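Local coordinates for putative uncharacterized protein (Ustilago maydis, PDB 4GNX) that is a subunit of the fungal replication protein A complex and binds single-stranded DNA through OB-fold domains, at residues C[72-84]-C[94-108]. Numbering follows the deposited sequence.
Sequences HVYLISKARVNIA and EYEITFENSTEIEEC
L75 and E106 exchange two backbone hydrogen bonds, L75 N to E106 O at 2.8 Å, in the antiparallel ladder of strands 73-77 and 104-107; R80 with T98 and N82 with E96 do the same between 80-83 and 95-99. Between the ladders 94-108 makes a type I turn, E100 to T103, and the K78 carbonyl faces it, receiving a weak bond from S102 OG.

Much of the apolar packing lies on the face that carries Y74, I76 and I105; on the other face L75 CG meets C108 SG at 3.7 Å. I76 and I105 run side by side, CG1 to CG1 4.1 Å, while I105 CG2 reaches Y74 CD2 at 3.7 Å. A79 CB rests on I97 CG2 and at the edge of the F99 ring; I105 and T103 also touch F64 of helix 59-64.

Two polar side-chain contacts add to the ladders: H72 with E107 at one end, and R80 with E100, a salt bridge, beside the turn. H72 ND1 donates to the syn lone pair of E107 OE1 (2.8 Å); E107, with CG anti to its backbone N (chi1 -176°), stretches out past Y74, its CG over one face of that ring. R80 NE meets E100 OE1 at 3.0 Å from above the carboxylate plane, and R80 NH1 forms a long, weak ion pair with a DNA phosphate. E100 thus probably helps orient R80 and may partly offset its charge where this OB-fold barrel meets single-stranded DNA.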
# COMPACT_ATOMS: atom_id res chain seq x y z
N HIS C 72 -13.04 -32.12 6.09
CA HIS C 72 -13.22 -33.15 7.11
C HIS C 72 -13.07 -32.55 8.48
O HIS C 72 -12.46 -31.50 8.63
CB HIS C 72 -12.23 -34.29 6.90
CG HIS C 72 -12.48 -35.11 5.66
ND1 HIS C 72 -13.02 -36.34 5.70
CD2 HIS C 72 -12.24 -34.83 4.32
CE1 HIS C 72 -13.12 -36.83 4.45
NE2 HIS C 72 -12.64 -35.90 3.60
N VAL C 73 -13.63 -33.22 9.49
CA VAL C 73 -13.77 -32.69 10.86
C VAL C 73 -12.96 -33.49 11.86
O VAL C 73 -13.02 -34.72 11.87
CB VAL C 73 -15.25 -32.71 11.31
CG1 VAL C 73 -15.38 -32.42 12.80
CG2 VAL C 73 -16.08 -31.74 10.49
N TYR C 74 -12.22 -32.81 12.73
CA TYR C 74 -11.29 -33.50 13.61
C TYR C 74 -11.32 -33.07 15.07
O TYR C 74 -11.69 -31.93 15.40
CB TYR C 74 -9.86 -33.33 13.09
CG TYR C 74 -9.63 -33.80 11.67
CD1 TYR C 74 -9.96 -33.00 10.58
CD2 TYR C 74 -9.06 -35.05 11.42
CE1 TYR C 74 -9.73 -33.43 9.28
CE2 TYR C 74 -8.83 -35.49 10.13
CZ TYR C 74 -9.17 -34.67 9.06
OH TYR C 74 -8.95 -35.09 7.77
N LEU C 75 -10.94 -34.00 15.93
CA LEU C 75 -10.66 -33.76 17.33
C LEU C 75 -9.17 -33.53 17.41
O LEU C 75 -8.38 -34.45 17.14
CB LEU C 75 -10.98 -34.99 18.18
CG LEU C 75 -12.40 -35.18 18.71
CD1 LEU C 75 -12.75 -36.67 18.73
CD2 LEU C 75 -12.53 -34.57 20.10
N ILE C 76 -8.79 -32.31 17.77
CA ILE C 76 -7.39 -31.95 17.92
C ILE C 76 -7.13 -31.58 19.38
O ILE C 76 -7.97 -30.94 20.04
CB ILE C 76 -7.02 -30.79 16.98
CG1 ILE C 76 -7.34 -31.16 15.54
CG2 ILE C 76 -5.54 -30.43 17.13
CD1 ILE C 76 -7.59 -29.95 14.66
N SER C 77 -5.97 -31.98 19.87
CA SER C 77 -5.69 -31.95 21.30
C SER C 77 -4.20 -31.91 21.60
O SER C 77 -3.41 -32.57 20.94
CB SER C 77 -6.30 -33.19 21.96
OG SER C 77 -6.51 -32.98 23.34
N LYS C 78 -3.85 -31.15 22.63
CA LYS C 78 -2.50 -31.13 23.21
C LYS C 78 -1.45 -30.61 22.25
O LYS C 78 -0.50 -31.31 21.88
CB LYS C 78 -2.13 -32.51 23.79
CG LYS C 78 -1.64 -32.44 25.22
CD LYS C 78 -2.23 -33.57 26.06
CE LYS C 78 -1.83 -33.47 27.53
NZ LYS C 78 -2.28 -32.19 28.16
N ALA C 79 -1.66 -29.35 21.86
CA ALA C 79 -0.81 -28.56 20.97
C ALA C 79 -0.58 -27.16 21.57
O ALA C 79 -1.34 -26.72 22.42
CB ALA C 79 -1.48 -28.45 19.62
N ARG C 80 0.47 -26.47 21.13
CA ARG C 80 0.80 -25.15 21.68
C ARG C 80 -0.05 -24.06 21.04
O ARG C 80 -0.33 -24.08 19.85
CB ARG C 80 2.30 -24.81 21.54
CG ARG C 80 3.22 -25.97 21.89
CD ARG C 80 4.53 -25.63 22.64
NE ARG C 80 5.28 -26.87 22.88
CZ ARG C 80 6.47 -26.97 23.46
NH1 ARG C 80 7.12 -25.89 23.89
NH2 ARG C 80 7.03 -28.17 23.61
N VAL C 81 -0.49 -23.12 21.87
CA VAL C 81 -1.12 -21.90 21.39
C VAL C 81 -0.05 -20.82 21.38
O VAL C 81 0.55 -20.51 22.41
CB VAL C 81 -2.24 -21.41 22.30
CG1 VAL C 81 -2.87 -20.17 21.70
CG2 VAL C 81 -3.27 -22.49 22.53
N ASN C 82 0.14 -20.26 20.19
CA ASN C 82 1.18 -19.29 19.93
C ASN C 82 0.63 -17.98 19.46
O ASN C 82 -0.52 -17.93 19.04
CB ASN C 82 2.07 -19.81 18.82
CG ASN C 82 3.19 -20.64 19.35
OD1 ASN C 82 3.73 -20.37 20.43
ND2 ASN C 82 3.56 -21.67 18.60
N ILE C 83 1.45 -16.94 19.54
CA ILE C 83 1.15 -15.66 18.95
C ILE C 83 1.07 -15.80 17.44
O ILE C 83 1.96 -16.37 16.83
CB ILE C 83 2.26 -14.65 19.25
CG1 ILE C 83 2.63 -14.68 20.74
CG2 ILE C 83 1.89 -13.26 18.77
CD1 ILE C 83 1.52 -14.31 21.70
N ALA C 84 0.00 -15.30 16.83
CA ALA C 84 -0.18 -15.44 15.39
C ALA C 84 0.89 -14.65 14.65
O ALA C 84 1.24 -13.55 15.07
CB ALA C 84 -1.56 -14.97 14.99
N GLU C 94 -5.62 -13.33 17.07
CA GLU C 94 -4.47 -13.05 17.92
C GLU C 94 -3.56 -14.28 18.14
O GLU C 94 -2.34 -14.16 18.22
CB GLU C 94 -5.02 -12.58 19.26
CG GLU C 94 -4.02 -12.03 20.26
CD GLU C 94 -4.59 -11.97 21.66
OE1 GLU C 94 -4.05 -11.20 22.48
OE2 GLU C 94 -5.58 -12.71 21.94
N TYR C 95 -4.16 -15.46 18.24
CA TYR C 95 -3.36 -16.68 18.41
C TYR C 95 -3.33 -17.60 17.19
O TYR C 95 -4.13 -17.44 16.25
CB TYR C 95 -3.83 -17.44 19.65
CG TYR C 95 -3.79 -16.62 20.93
CD1 TYR C 95 -2.63 -15.98 21.34
CD2 TYR C 95 -4.93 -16.51 21.75
CE1 TYR C 95 -2.59 -15.24 22.49
CE2 TYR C 95 -4.90 -15.77 22.91
CZ TYR C 95 -3.73 -15.13 23.28
OH TYR C 95 -3.69 -14.39 24.44
N GLU C 96 -2.37 -18.53 17.18
CA GLU C 96 -2.41 -19.72 16.33
C GLU C 96 -1.89 -20.98 17.05
O GLU C 96 -1.39 -20.89 18.17
CB GLU C 96 -1.75 -19.51 14.95
CG GLU C 96 -0.38 -18.86 14.92
CD GLU C 96 -0.04 -18.20 13.58
OE1 GLU C 96 1.16 -18.16 13.23
OE2 GLU C 96 -0.96 -17.68 12.87
N ILE C 97 -2.06 -22.14 16.41
CA ILE C 97 -1.66 -23.41 17.00
C ILE C 97 -0.45 -24.01 16.32
O ILE C 97 -0.35 -24.01 15.10
CB ILE C 97 -2.79 -24.42 16.90
CG1 ILE C 97 -3.96 -24.01 17.79
CG2 ILE C 97 -2.28 -25.82 17.22
CD1 ILE C 97 -5.25 -24.73 17.44
N THR C 98 0.48 -24.54 17.11
CA THR C 98 1.60 -25.30 16.56
C THR C 98 1.54 -26.74 17.05
O THR C 98 1.45 -26.99 18.25
CB THR C 98 2.98 -24.70 16.91
OG1 THR C 98 2.91 -23.28 16.93
CG2 THR C 98 4.01 -25.11 15.88
N PHE C 99 1.57 -27.68 16.12
CA PHE C 99 1.57 -29.08 16.46
C PHE C 99 2.92 -29.48 17.02
O PHE C 99 3.97 -29.31 16.38
CB PHE C 99 1.25 -29.93 15.24
CG PHE C 99 -0.08 -29.63 14.62
CD1 PHE C 99 -1.18 -29.30 15.41
CD2 PHE C 99 -0.24 -29.73 13.24
CE1 PHE C 99 -2.42 -29.04 14.83
CE2 PHE C 99 -1.48 -29.48 12.66
CZ PHE C 99 -2.57 -29.14 13.46
N GLU C 100 2.88 -30.00 18.24
CA GLU C 100 4.03 -30.63 18.88
C GLU C 100 3.90 -32.16 18.74
O GLU C 100 2.90 -32.67 18.23
CB GLU C 100 4.14 -30.19 20.35
CG GLU C 100 2.82 -30.24 21.12
CD GLU C 100 2.91 -29.66 22.53
OE1 GLU C 100 4.03 -29.57 23.10
OE2 GLU C 100 1.85 -29.29 23.08
N ASN C 101 4.92 -32.89 19.18
CA ASN C 101 4.89 -34.34 19.07
C ASN C 101 3.83 -35.03 19.92
O ASN C 101 3.33 -36.09 19.55
CB ASN C 101 6.28 -34.94 19.30
CG ASN C 101 7.13 -34.91 18.05
OD1 ASN C 101 8.34 -35.07 18.11
ND2 ASN C 101 6.49 -34.68 16.90
N SER C 102 3.45 -34.42 21.04
CA SER C 102 2.37 -34.94 21.88
C SER C 102 0.96 -34.77 21.27
O SER C 102 -0.04 -35.19 21.87
CB SER C 102 2.41 -34.25 23.25
OG SER C 102 1.58 -33.10 23.27
N THR C 103 0.87 -34.14 20.10
CA THR C 103 -0.41 -33.73 19.55
C THR C 103 -1.28 -34.92 19.09
O THR C 103 -0.83 -35.79 18.35
CB THR C 103 -0.24 -32.67 18.43
OG1 THR C 103 0.22 -31.45 19.01
CG2 THR C 103 -1.55 -32.38 17.71
N GLU C 104 -2.52 -34.92 19.57
CA GLU C 104 -3.51 -35.93 19.25
C GLU C 104 -4.50 -35.39 18.22
O GLU C 104 -5.16 -34.37 18.46
CB GLU C 104 -4.29 -36.32 20.51
CG GLU C 104 -3.57 -37.25 21.48
CD GLU C 104 -4.00 -38.71 21.36
OE1 GLU C 104 -4.57 -39.11 20.31
OE2 GLU C 104 -3.77 -39.48 22.32
N ILE C 105 -4.59 -36.09 17.09
CA ILE C 105 -5.62 -35.83 16.08
C ILE C 105 -6.36 -37.13 15.77
O ILE C 105 -5.75 -38.15 15.41
CB ILE C 105 -5.03 -35.24 14.79
CG1 ILE C 105 -4.33 -33.91 15.08
CG2 ILE C 105 -6.12 -35.06 13.74
CD1 ILE C 105 -3.52 -33.36 13.93
N GLU C 106 -7.68 -37.09 15.93
CA GLU C 106 -8.55 -38.20 15.55
C GLU C 106 -9.80 -37.62 14.89
O GLU C 106 -10.39 -36.67 15.39
CB GLU C 106 -8.91 -39.05 16.77
CG GLU C 106 -7.80 -40.01 17.17
CD GLU C 106 -7.96 -40.61 18.56
OE1 GLU C 106 -7.89 -39.87 19.57
OE2 GLU C 106 -8.13 -41.85 18.64
N GLU C 107 -10.19 -38.20 13.75
CA GLU C 107 -11.33 -37.72 12.97
C GLU C 107 -12.68 -38.07 13.61
O GLU C 107 -12.83 -39.10 14.25
CB GLU C 107 -11.26 -38.24 11.53
CG GLU C 107 -12.37 -37.71 10.63
CD GLU C 107 -12.16 -37.99 9.16
OE1 GLU C 107 -12.77 -37.26 8.34
OE2 GLU C 107 -11.41 -38.93 8.83
N CYS C 108 -13.66 -37.18 13.41
CA CYS C 108 -15.00 -37.29 13.98
C CYS C 108 -16.01 -37.90 13.02
O CYS C 108 -15.86 -37.82 11.80
CB CYS C 108 -15.53 -35.92 14.37
SG CYS C 108 -14.86 -35.30 15.93